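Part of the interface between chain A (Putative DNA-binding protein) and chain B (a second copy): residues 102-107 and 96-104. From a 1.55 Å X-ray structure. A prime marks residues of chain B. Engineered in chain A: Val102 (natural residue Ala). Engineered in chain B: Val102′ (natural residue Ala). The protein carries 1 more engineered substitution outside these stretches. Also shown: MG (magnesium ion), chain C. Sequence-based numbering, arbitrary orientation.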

ATOM      1  N   VAL A 102     -14.904  -4.123 -10.483  1.00 10.53           N
ATOM      2  CA  VAL A 102     -14.290  -3.086 -11.307  1.00 10.00           C
ATOM      3  C   VAL A 102     -13.703  -1.991 -10.431  1.00 11.14           C
ATOM      4  O   VAL A 102     -14.310  -1.583  -9.445  1.00 11.30           O
ATOM      5  CB  VAL A 102     -15.318  -2.457 -12.266  1.00 10.51           C
ATOM      6  CG1 VAL A 102     -14.661  -1.371 -13.098  1.00 11.67           C
ATOM      7  CG2 VAL A 102     -15.910  -3.533 -13.157  1.00 13.94           C
HETATM    8  N   MSE A 103     -12.524  -1.507 -10.799  1.00 12.17           N
HETATM    9  CA  MSE A 103     -11.884  -0.475 -10.007  1.00 12.41           C
HETATM   10  C   MSE A 103     -11.781   0.883 -10.676  1.00 12.73           C
HETATM   11  O   MSE A 103     -11.810   0.999 -11.902  1.00 13.74           O
HETATM   12  CB  MSE A 103     -10.501  -0.958  -9.567  1.00 15.16           C
HETATM   13  CG  MSE A 103     -10.567  -2.033  -8.487  1.00 16.73           C
HETATM   14 SE   MSE A 103      -8.863  -2.810  -8.106  1.00 24.41          SE
HETATM   15  CE  MSE A 103      -7.993  -1.277  -7.308  1.00 18.40           C
ATOM     16  N   LEU A 104     -11.692   1.913  -9.841  1.00 12.84           N
ATOM     17  CA  LEU A 104     -11.564   3.294 -10.285  1.00 12.42           C
ATOM     18  C   LEU A 104     -10.500   3.920  -9.407  1.00 12.56           C
ATOM     19  O   LEU A 104     -10.459   3.665  -8.202  1.00 13.45           O
ATOM     20  CB  LEU A 104     -12.874   4.060 -10.092  1.00 16.38           C
ATOM     21  CG  LEU A 104     -13.998   3.869 -11.110  1.00 17.96           C
ATOM     22  CD1 LEU A 104     -15.257   4.562 -10.608  1.00 18.17           C
ATOM     23  CD2 LEU A 104     -13.568   4.436 -12.452  1.00 17.94           C
ATOM     24  N   GLY A 105      -9.640   4.737 -10.000  1.00 10.10           N
ATOM     25  CA  GLY A 105      -8.596   5.365  -9.213  1.00 10.05           C
ATOM     26  C   GLY A 105      -8.315   6.793  -9.618  1.00  9.53           C
ATOM     27  O   GLY A 105      -8.573   7.196 -10.753  1.00 10.66           O
ATOM     28  N   GLY A 106      -7.780   7.565  -8.683  1.00  9.29           N
ATOM     29  CA  GLY A 106      -7.459   8.947  -8.973  1.00  9.80           C
ATOM     30  C   GLY A 106      -6.967   9.689  -7.749  1.00 11.57           C
ATOM     31  O   GLY A 106      -6.708   9.090  -6.705  1.00 11.27           O
ATOM     32  N   HIS A 107      -6.832  11.000  -7.895  1.00 11.22           N
ATOM     33  CA  HIS A 107      -6.390  11.879  -6.822  1.00 14.66           C
ATOM     34  C   HIS A 107      -7.597  12.033  -5.897  1.00 14.11           C
ATOM     35  O   HIS A 107      -8.674  12.433  -6.344  1.00 15.43           O
ATOM     36  CB  HIS A 107      -5.991  13.229  -7.433  1.00 25.80           C
ATOM     37  CG  HIS A 107      -5.423  14.210  -6.456  1.00 30.81           C
ATOM     38  ND1 HIS A 107      -4.175  14.065  -5.890  1.00 34.11           N
ATOM     39  CD2 HIS A 107      -5.919  15.376  -5.979  1.00 33.97           C
ATOM     40  CE1 HIS A 107      -3.926  15.102  -5.107  1.00 34.48           C
ATOM     41  NE2 HIS A 107      -4.968  15.912  -5.144  1.00 34.94           N
TER
ATOM     42  N   VAL B  96      -1.597   2.066 -12.158  1.00  9.70           N
ATOM     43  CA  VAL B  96      -1.789   3.457 -12.559  1.00  8.75           C
ATOM     44  C   VAL B  96      -3.228   3.677 -13.015  1.00  9.80           C
ATOM     45  O   VAL B  96      -3.900   2.736 -13.436  1.00 11.23           O
ATOM     46  CB  VAL B  96      -0.850   3.858 -13.730  1.00  9.68           C
ATOM     47  CG1 VAL B  96       0.602   3.817 -13.283  1.00 11.09           C
ATOM     48  CG2 VAL B  96      -1.072   2.932 -14.916  1.00 12.91           C
ATOM     49  N   SER B  97      -3.701   4.915 -12.909  1.00  9.36           N
ATOM     50  CA  SER B  97      -5.054   5.261 -13.344  1.00  9.40           C
ATOM     51  C   SER B  97      -4.956   6.309 -14.448  1.00 11.11           C
ATOM     52  O   SER B  97      -4.018   7.109 -14.470  1.00 10.70           O
ATOM     53  CB  SER B  97      -5.884   5.798 -12.172  1.00 10.48           C
ATOM     54  OG  SER B  97      -5.309   6.973 -11.619  1.00 11.57           O
ATOM     55  N   ASP B  98      -5.916   6.306 -15.368  1.00 10.32           N
ATOM     56  CA  ASP B  98      -5.886   7.268 -16.469  1.00 11.29           C
ATOM     57  C   ASP B  98      -6.930   8.381 -16.309  1.00 10.62           C
ATOM     58  O   ASP B  98      -7.644   8.427 -15.311  1.00 11.20           O
ATOM     59  CB  ASP B  98      -6.057   6.544 -17.812  1.00 12.97           C
ATOM     60  CG  ASP B  98      -7.436   5.941 -17.998  1.00 13.65           C
ATOM     61  OD1 ASP B  98      -8.390   6.347 -17.303  1.00 13.42           O
ATOM     62  OD2 ASP B  98      -7.561   5.058 -18.871  1.00 15.23           O
ATOM     63  N   PRO B  99      -7.029   9.294 -17.295  1.00 10.35           N
ATOM     64  CA  PRO B  99      -7.988  10.408 -17.251  1.00 11.01           C
ATOM     65  C   PRO B  99      -9.462  10.036 -17.074  1.00 10.33           C
ATOM     66  O   PRO B  99     -10.297  10.913 -16.854  1.00 11.18           O
ATOM     67  CB  PRO B  99      -7.736  11.128 -18.576  1.00 11.98           C
ATOM     68  CG  PRO B  99      -6.277  10.884 -18.804  1.00 13.11           C
ATOM     69  CD  PRO B  99      -6.143   9.426 -18.465  1.00 12.98           C
ATOM     70  N   TYR B 100      -9.777   8.746 -17.168  1.00 12.03           N
ATOM     71  CA  TYR B 100     -11.149   8.280 -17.012  1.00 12.86           C
ATOM     72  C   TYR B 100     -11.311   7.436 -15.756  1.00 13.04           C
ATOM     73  O   TYR B 100     -12.385   6.896 -15.495  1.00 14.34           O
ATOM     74  CB  TYR B 100     -11.571   7.476 -18.239  1.00 13.91           C
ATOM     75  CG  TYR B 100     -11.545   8.297 -19.503  1.00 15.82           C
ATOM     76  CD1 TYR B 100     -12.564   9.206 -19.786  1.00 15.60           C
ATOM     77  CD2 TYR B 100     -10.489   8.195 -20.396  1.00 16.04           C
ATOM     78  CE1 TYR B 100     -12.527  10.000 -20.939  1.00 16.34           C
ATOM     79  CE2 TYR B 100     -10.441   8.983 -21.549  1.00 16.57           C
ATOM     80  CZ  TYR B 100     -11.460   9.879 -21.811  1.00 16.58           C
ATOM     81  OH  TYR B 100     -11.412  10.660 -22.945  1.00 19.69           O
ATOM     82  N   GLY B 101     -10.236   7.333 -14.980  1.00 11.06           N
ATOM     83  CA  GLY B 101     -10.280   6.561 -13.750  1.00 11.27           C
ATOM     84  C   GLY B 101      -9.958   5.093 -13.940  1.00 10.89           C
ATOM     85  O   GLY B 101      -9.849   4.349 -12.966  1.00 11.07           O
ATOM     86  N   VAL B 102      -9.814   4.674 -15.195  1.00 10.53           N
ATOM     87  CA  VAL B 102      -9.508   3.279 -15.506  1.00 10.00           C
ATOM     88  C   VAL B 102      -8.103   2.930 -15.044  1.00 11.14           C
ATOM     89  O   VAL B 102      -7.174   3.718 -15.205  1.00 11.30           O
ATOM     90  CB  VAL B 102      -9.614   3.012 -17.019  1.00 10.51           C
ATOM     91  CG1 VAL B 102      -9.274   1.564 -17.319  1.00 11.67           C
ATOM     92  CG2 VAL B 102     -11.013   3.347 -17.499  1.00 13.94           C
HETATM   93  N   MSE B 103      -7.944   1.741 -14.478  1.00 12.17           N
HETATM   94  CA  MSE B 103      -6.640   1.337 -13.990  1.00 12.41           C
HETATM   95  C   MSE B 103      -5.989   0.200 -14.753  1.00 12.73           C
HETATM   96  O   MSE B 103      -6.659  -0.600 -15.409  1.00 13.74           O
HETATM   97  CB  MSE B 103      -6.739   0.994 -12.502  1.00 15.16           C
HETATM   98  CG  MSE B 103      -6.914   2.227 -11.622  1.00 16.73           C
HETATM   99 SE   MSE B 103      -7.277   1.792  -9.797  1.00 24.41          SE
HETATM  100  CE  MSE B 103      -5.575   1.006  -9.318  1.00 18.40           C
ATOM    101  N   LEU B 104      -4.662   0.162 -14.678  1.00 12.84           N
ATOM    102  CA  LEU B 104      -3.853  -0.863 -15.322  1.00 12.42           C
ATOM    103  C   LEU B 104      -2.812  -1.277 -14.302  1.00 12.56           C
ATOM    104  O   LEU B 104      -2.265  -0.432 -13.593  1.00 13.45           O
ATOM    105  CB  LEU B 104      -3.140  -0.310 -16.557  1.00 16.38           C
ATOM    106  CG  LEU B 104      -3.927  -0.156 -17.858  1.00 17.96           C
ATOM    107  CD1 LEU B 104      -3.078   0.593 -18.875  1.00 18.17           C
ATOM    108  CD2 LEU B 104      -4.311  -1.531 -18.382  1.00 17.94           C
TER
HETATM  109 MG    MG C 201      -2.004  13.453  -7.089  1.00 15.56          MG
HETATM  110  O   HOH W   1     -10.316   0.111 -13.981  1.00 15.92           O
HETATM  111  O   HOH W   2      -7.121   8.793 -12.669  1.00 13.20           O
HETATM  112  O   HOH W   3      -0.053  13.411  -8.675  1.00 36.50           O

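The contact between the two stretches, which buries 299 Å² in total, is built round Met103′, Gly105 and Met103, the three residues that cover the most surface. Met103′, a selenomethionine like its counterpart in chain A, directs its CA-to-CB bond toward the strand of chain A, and its m, t, p rotamer lays the selenium against the backbone there: SE lies 3.8 Å from Gly105 N and 3.9 Å from Leu104 C. Met103 has the same rotamer, but its CA-to-CB bond points sideways to chain B, and the two side chains meet at their tips, with Met103 CE 3.9 Å from Met103′ CE. Both residues are buried, and their long, unbranched, apolar side chains suit a buried site where Met103′ lies against the backbone of chain A and its tip meets that of Met103.

Gly105 accepts this packing because it has no side chain. A CB at this position would point toward chain B, falling 2.8 Å from Met103′ SE, a clash, and a tight 3.4 Å from Ser97′ CB. With no side chain in the way, the backbone bonds directly: Gly105 N donates a hydrogen bond to Gly101′ O (3.0 Å, 153°). The same carbonyl receives a CA-H...O contact from Leu104 CA (3.4 Å to Gly101′ O), and a second such contact runs the other way, from Gly101′ CA to Gly105 O at 3.5 Å.

Gly101′ ends a type I turn that begins at Asp98′. Its phi/psi of 88/-7 would jam a CB against the preceding carbonyl, so the conformation itself calls for glycine; a CB would also lie a tight 3.0 Å from Leu104 CD2. Within the turn, Gly101′ N donates to Asp98′ O (2.8 Å), while Asp98′ OD1 accepts a hydrogen bond from Tyr100′ N (2.8 Å) and a weak one from the backbone N of the engineered Val102′ (3.0 Å). Leu104 starts away from chain B, but the end of its side chain comes nearer, bringing CD2 to 4.1 Å from Tyr100′ O.

Two waters bridge the stretches. Water 1 donates to Met103 O (2.7 Å) and accepts from Met103′ N (2.9 Å), linking the two backbones. Water 2 donates to Gly105 O (2.9 Å) and Asp98′ O (2.7 Å) and accepts from Ser97′ OG (2.8 Å). Ser97′ points toward chain A, and its small side chain fits close to the strand, with CB 3.3 Å from Gly105 O.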